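Catechol 1,2 dioxygenase (Acinetobacter radioresistens, PDB 2XSU) probably catalyses the oxygen-dependent intradiol cleavage of catechol to cis,cis-muconate at a ferric iron centre, working as a homodimer in the beta-ketoadipate pathway. Local coordinates at residues A[164-168]-A[169-173]; A[220-223]-A[224-227]. The protein carries 1 engineered substitution. One frame throughout, in Å; residues are numbered along the deposited sequence.

Interaction 1. Residues A[164-168]-A[169-173]. With FE (Fe (III) ion), chain B.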
loop_
_atom_site.group_PDB
_atom_site.type_symbol
_atom_site.label_atom_id
_atom_site.label_comp_id
_atom_site.label_asym_id
_atom_site.label_seq_id
_atom_site.Cartn_x
_atom_site.Cartn_y
_atom_site.Cartn_z
ATOM N N LEU A 164 -5.225 -15.523 25.348
ATOM C CA LEU A 164 -5.184 -14.059 25.264
ATOM C C LEU A 164 -5.565 -13.545 23.872
ATOM O O LEU A 164 -5.564 -12.318 23.618
ATOM C CB LEU A 164 -3.793 -13.532 25.690
ATOM C CG LEU A 164 -3.199 -14.065 27.004
ATOM C CD1 LEU A 164 -1.852 -13.398 27.327
ATOM C CD2 LEU A 164 -4.143 -13.895 28.143
ATOM N N GLY A 165 -5.891 -14.470 22.959
ATOM C CA GLY A 165 -6.216 -14.112 21.578
ATOM C C GLY A 165 -4.998 -13.888 20.688
ATOM O O GLY A 165 -5.132 -13.256 19.634
ATOM N N ASN A 166 -3.841 -14.448 21.078
ATOM C CA ASN A 166 -2.579 -14.273 20.323
ATOM C C ASN A 166 -2.123 -15.561 19.629
ATOM O O ASN A 166 -2.353 -16.670 20.137
ATOM C CB ASN A 166 -1.442 -13.779 21.252
ATOM C CG ASN A 166 -1.744 -12.433 21.923
ATOM O OD1 ASN A 166 -1.426 -12.226 23.112
ATOM N ND2 ASN A 166 -2.352 -11.522 21.187
ATOM N N TYR A 167 -1.452 -15.403 18.483
ATOM C CA TYR A 167 -0.979 -16.519 17.667
ATOM C C TYR A 167 0.540 -16.640 17.741
ATOM O O TYR A 167 1.246 -15.623 17.758
ATOM C CB TYR A 167 -1.347 -16.281 16.209
ATOM C CG TYR A 167 -2.800 -16.513 15.841
ATOM C CD1 TYR A 167 -3.170 -17.660 15.138
ATOM C CD2 TYR A 167 -3.773 -15.559 16.117
ATOM C CE1 TYR A 167 -4.471 -17.863 14.767
ATOM C CE2 TYR A 167 -5.107 -15.758 15.747
ATOM C CZ TYR A 167 -5.436 -16.896 15.070
ATOM O OH TYR A 167 -6.739 -17.107 14.666
ATOM N N SER A 168 1.034 -17.870 17.762
ATOM C CA SER A 168 2.484 -18.093 17.766
ATOM C C SER A 168 3.109 -17.586 16.461
ATOM O O SER A 168 2.423 -17.411 15.432
ATOM C CB SER A 168 2.817 -19.569 18.005
ATOM O OG SER A 168 2.367 -20.367 16.898
ATOM N N PHE A 169 4.422 -17.344 16.557
ATOM C CA PHE A 169 5.277 -16.826 15.496
ATOM C C PHE A 169 5.139 -15.323 15.462
ATOM O O PHE A 169 6.137 -14.610 15.540
ATOM C CB PHE A 169 5.036 -17.510 14.132
ATOM C CG PHE A 169 5.963 -17.030 13.044
ATOM C CD1 PHE A 169 7.230 -17.606 12.898
ATOM C CD2 PHE A 169 5.576 -16.002 12.181
ATOM C CE1 PHE A 169 8.106 -17.162 11.883
ATOM C CE2 PHE A 169 6.432 -15.548 11.177
ATOM C CZ PHE A 169 7.703 -16.140 11.033
ATOM N N PHE A 170 3.905 -14.835 15.387
ATOM C CA PHE A 170 3.624 -13.414 15.480
ATOM C C PHE A 170 3.805 -12.873 16.890
ATOM O O PHE A 170 4.394 -11.799 17.068
ATOM C CB PHE A 170 2.244 -13.109 14.874
ATOM C CG PHE A 170 2.152 -13.546 13.451
ATOM C CD1 PHE A 170 2.645 -12.736 12.432
ATOM C CD2 PHE A 170 1.665 -14.806 13.127
ATOM C CE1 PHE A 170 2.627 -13.156 11.125
ATOM C CE2 PHE A 170 1.640 -15.236 11.821
ATOM C CZ PHE A 170 2.124 -14.400 10.803
ATOM N N ASP A 171 3.322 -13.623 17.883
ATOM C CA ASP A 171 3.586 -13.394 19.300
ATOM C C ASP A 171 4.882 -14.148 19.665
ATOM O O ASP A 171 4.866 -15.345 19.908
ATOM C CB ASP A 171 2.374 -13.928 20.088
ATOM C CG ASP A 171 2.560 -13.927 21.601
ATOM O OD1 ASP A 171 1.694 -14.536 22.269
ATOM O OD2 ASP A 171 3.534 -13.326 22.135
ATOM N N LYS A 172 6.014 -13.449 19.664
ATOM C CA LYS A 172 7.301 -14.125 19.851
ATOM C C LYS A 172 7.536 -14.690 21.255
ATOM O O LYS A 172 8.515 -15.415 21.463
ATOM C CB LYS A 172 8.470 -13.231 19.419
ATOM C CG LYS A 172 8.707 -13.237 17.917
ATOM C CD LYS A 172 9.400 -11.951 17.475
ATOM C CE LYS A 172 9.019 -11.618 16.040
ATOM N NZ LYS A 172 8.907 -10.141 15.826
ATOM N N SER A 173 6.647 -14.367 22.196
ATOM C CA SER A 173 6.662 -14.963 23.538
ATOM C C SER A 173 6.202 -16.431 23.599
ATOM O O SER A 173 6.554 -17.168 24.528
ATOM C CB SER A 173 5.837 -14.114 24.510
ATOM O OG SER A 173 4.454 -14.373 24.401
HETATM FE FE FE B . -7.632 -16.338 13.123
HETATM O O HOH W 1 0.246 -14.338 24.487
HETATM O O HOH W 2 -6.667 -15.004 11.750
#
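Y167 and D171 are joined through the backbone. D171 N donates to Y167 O at 2.9 Å and closes a five-residue turn. Inside it, F170 N makes a weak bond of 3.0 Å to S168 O. With the positive phi of F169, this is a classic gamma turn. R180 of strand 180-184 also donates to S168 O, and S168 OG is bonded to N178 O.

The side chains of N166 and D171 touch where D171 OD1 lies 3.4 Å from N166 CB. They run at about a right angle, with the amide and carboxylate planes 78° apart. The polar link between them runs through water 1, which donates to N166 OD1 at 3.0 Å and to D171 OD1 at 2.7 Å. Q174 NE2 is a further donor to D171 OD1. With CG opposite the backbone N (chi1 173°), D171 also reaches forward. D171 OD2 accepts from S173 N in an Asx turn and from S173 OG at 2.7 Å. Both approach from the same face of the carboxylate. Both carboxylate oxygens of D171 are thus engaged, which probably steadies the turn.

Within 169-173, CD2 of F169 sits over the centre of one face of the F170 ring, and both rings touch V113.

Y167 turns its ring the other way. Y167 OH binds the iron at 1.9 Å, beside Y201, H225 and H227. Because Y167 O is the acceptor of the turn bond, this bonding probably helps to keep the backbone at Y167 in place.

Interaction 2. Residues A[220-223]-A[224-227]; sequences GNRP and SHVH. With FE (Fe (III) ion), chain B.
R222 lays its guanidinium over one face of the H225 imidazole. R222 CZ stands 4.1 Å above the H225 ring plane, displaced from the ring centre, and the two planes are 38° apart. The overlap is therefore oblique and not a flat stack. R222 NH1 leads toward the metal side of the ring, 3.7 Å from H225 NE2, and lies 4.1 Å from CE1 of H227. The bend of the arginine chain at its third torsion (chi3 68°) turns the guanidinium back over the imidazole. D253 OD1 makes a salt bridge with R222 NE. Water 2, an iron ligand, lies level with the guanidinium, off its edge.

H225 is fixed at both ring nitrogens. H225 ND1 donates to P223 O at 2.8 Å, with the acceptor in the ring plane and the bond practically linear (177°). H225 NE2 binds the iron at 2.1 Å. H227 NE2 also binds the iron at 2.1 Å. The His-X-His pair sits on strand 221-231, which forms a beta hairpin with strand 238-244. V226 is the residue between, and it is bonded by its backbone to F242 of the partner strand. Y167, Y201 and water 2 complete the five-coordinate ferric site of the intradiol dioxygenases.

P223 O, a second-shell acceptor, helps to fix the rotation of the H225 ring together with the iron bond. The H227 ring stacks on W159 of strand 155-159, the neighbouring strand of the sheet.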
loop_
_atom_site.group_PDB
_atom_site.type_symbol
_atom_site.label_atom_id
_atom_site.label_comp_id
_atom_site.label_asym_id
_atom_site.label_seq_id
_atom_site.Cartn_x
_atom_site.Cartn_y
_atom_site.Cartn_z
ATOM N N GLY A 220 -12.958 -3.918 15.705
ATOM C CA GLY A 220 -11.997 -4.779 15.011
ATOM C C GLY A 220 -11.903 -6.184 15.554
ATOM O O GLY A 220 -10.838 -6.795 15.514
ATOM N N ASN A 221 -13.032 -6.708 16.024
ATOM C CA ASN A 221 -13.037 -8.001 16.717
ATOM C C ASN A 221 -13.482 -9.186 15.853
ATOM O O ASN A 221 -14.398 -9.057 15.048
ATOM C CB ASN A 221 -13.971 -7.936 17.940
ATOM C CG ASN A 221 -13.550 -6.873 18.955
ATOM O OD1 ASN A 221 -14.306 -5.922 19.219
ATOM N ND2 ASN A 221 -12.352 -7.005 19.488
ATOM N N ARG A 222 -12.875 -10.355 16.104
ATOM C CA ARG A 222 -13.342 -11.626 15.531
ATOM C C ARG A 222 -13.834 -12.537 16.672
ATOM O O ARG A 222 -13.242 -12.525 17.755
ATOM C CB ARG A 222 -12.224 -12.361 14.782
ATOM C CG ARG A 222 -11.577 -11.528 13.698
ATOM C CD ARG A 222 -10.977 -12.407 12.654
ATOM N NE ARG A 222 -11.984 -13.120 11.898
ATOM C CZ ARG A 222 -11.729 -14.145 11.099
ATOM N NH1 ARG A 222 -10.481 -14.610 10.964
ATOM N NH2 ARG A 222 -12.721 -14.722 10.456
ATOM N N PRO A 223 -14.912 -13.310 16.435
ATOM C CA PRO A 223 -15.298 -14.361 17.410
ATOM C C PRO A 223 -14.241 -15.452 17.443
ATOM O O PRO A 223 -13.442 -15.605 16.481
ATOM C CB PRO A 223 -16.602 -14.931 16.845
ATOM C CG PRO A 223 -16.405 -14.786 15.320
ATOM C CD PRO A 223 -15.667 -13.447 15.172
ATOM N N SER A 224 -14.249 -16.227 18.518
ATOM C CA SER A 224 -13.350 -17.399 18.645
ATOM C C SER A 224 -13.521 -18.334 17.436
ATOM O O SER A 224 -14.646 -18.542 16.916
ATOM C CB SER A 224 -13.673 -18.167 19.906
ATOM O OG SER A 224 -15.017 -18.593 19.833
ATOM N N HIS A 225 -12.394 -18.897 16.973
ATOM C CA HIS A 225 -12.424 -19.766 15.783
ATOM C C HIS A 225 -11.138 -20.599 15.703
ATOM O O HIS A 225 -10.118 -20.267 16.317
ATOM C CB HIS A 225 -12.543 -18.920 14.480
ATOM C CG HIS A 225 -11.430 -17.921 14.301
ATOM N ND1 HIS A 225 -11.445 -16.673 14.898
ATOM C CD2 HIS A 225 -10.258 -17.992 13.609
ATOM C CE1 HIS A 225 -10.338 -16.019 14.581
ATOM N NE2 HIS A 225 -9.601 -16.788 13.794
ATOM N N VAL A 226 -11.214 -21.690 14.952
ATOM C CA VAL A 226 -10.033 -22.503 14.624
ATOM C C VAL A 226 -9.953 -22.598 13.099
ATOM O O VAL A 226 -10.949 -22.919 12.424
ATOM C CB VAL A 226 -10.156 -23.930 15.259
ATOM C CG1 VAL A 226 -8.986 -24.846 14.806
ATOM C CG2 VAL A 226 -10.207 -23.829 16.809
ATOM N N HIS A 227 -8.768 -22.315 12.551
ATOM C CA HIS A 227 -8.551 -22.341 11.107
ATOM C C HIS A 227 -8.210 -23.748 10.622
ATOM O O HIS A 227 -7.525 -24.496 11.333
ATOM C CB HIS A 227 -7.318 -21.461 10.804
ATOM C CG HIS A 227 -7.525 -20.002 11.039
ATOM N ND1 HIS A 227 -8.095 -19.189 10.086
ATOM C CD2 HIS A 227 -7.203 -19.185 12.084
ATOM C CE1 HIS A 227 -8.135 -17.940 10.535
ATOM N NE2 HIS A 227 -7.628 -17.914 11.756
HETATM FE FE FE B . -7.632 -16.338 13.123
HETATM O O HOH W 2 -6.667 -15.004 11.750
#

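Interactions 1 and 2 lie in series along the dioxygenase part of the chain, and their centres are about 14 Å apart. Residues 164-173 form part of the loop between strands 155-159 and 180-184. Residues 220-227 run along the first part of strand 221-231, which is broken by a bulge or short loop. That strand pairs antiparallel with strand 155-159 in the mixed sheet. The two interactions meet at the iron, where Y167 OH is 3.0 Å from H225 NE2. Water 2 is common to both. A loop thus supplies one tyrosine oxygen, and a sheet strand supplies two histidine nitrogens. Y201 adds the fourth protein ligand. The metal ties parts of the fold distant in sequence into one active site.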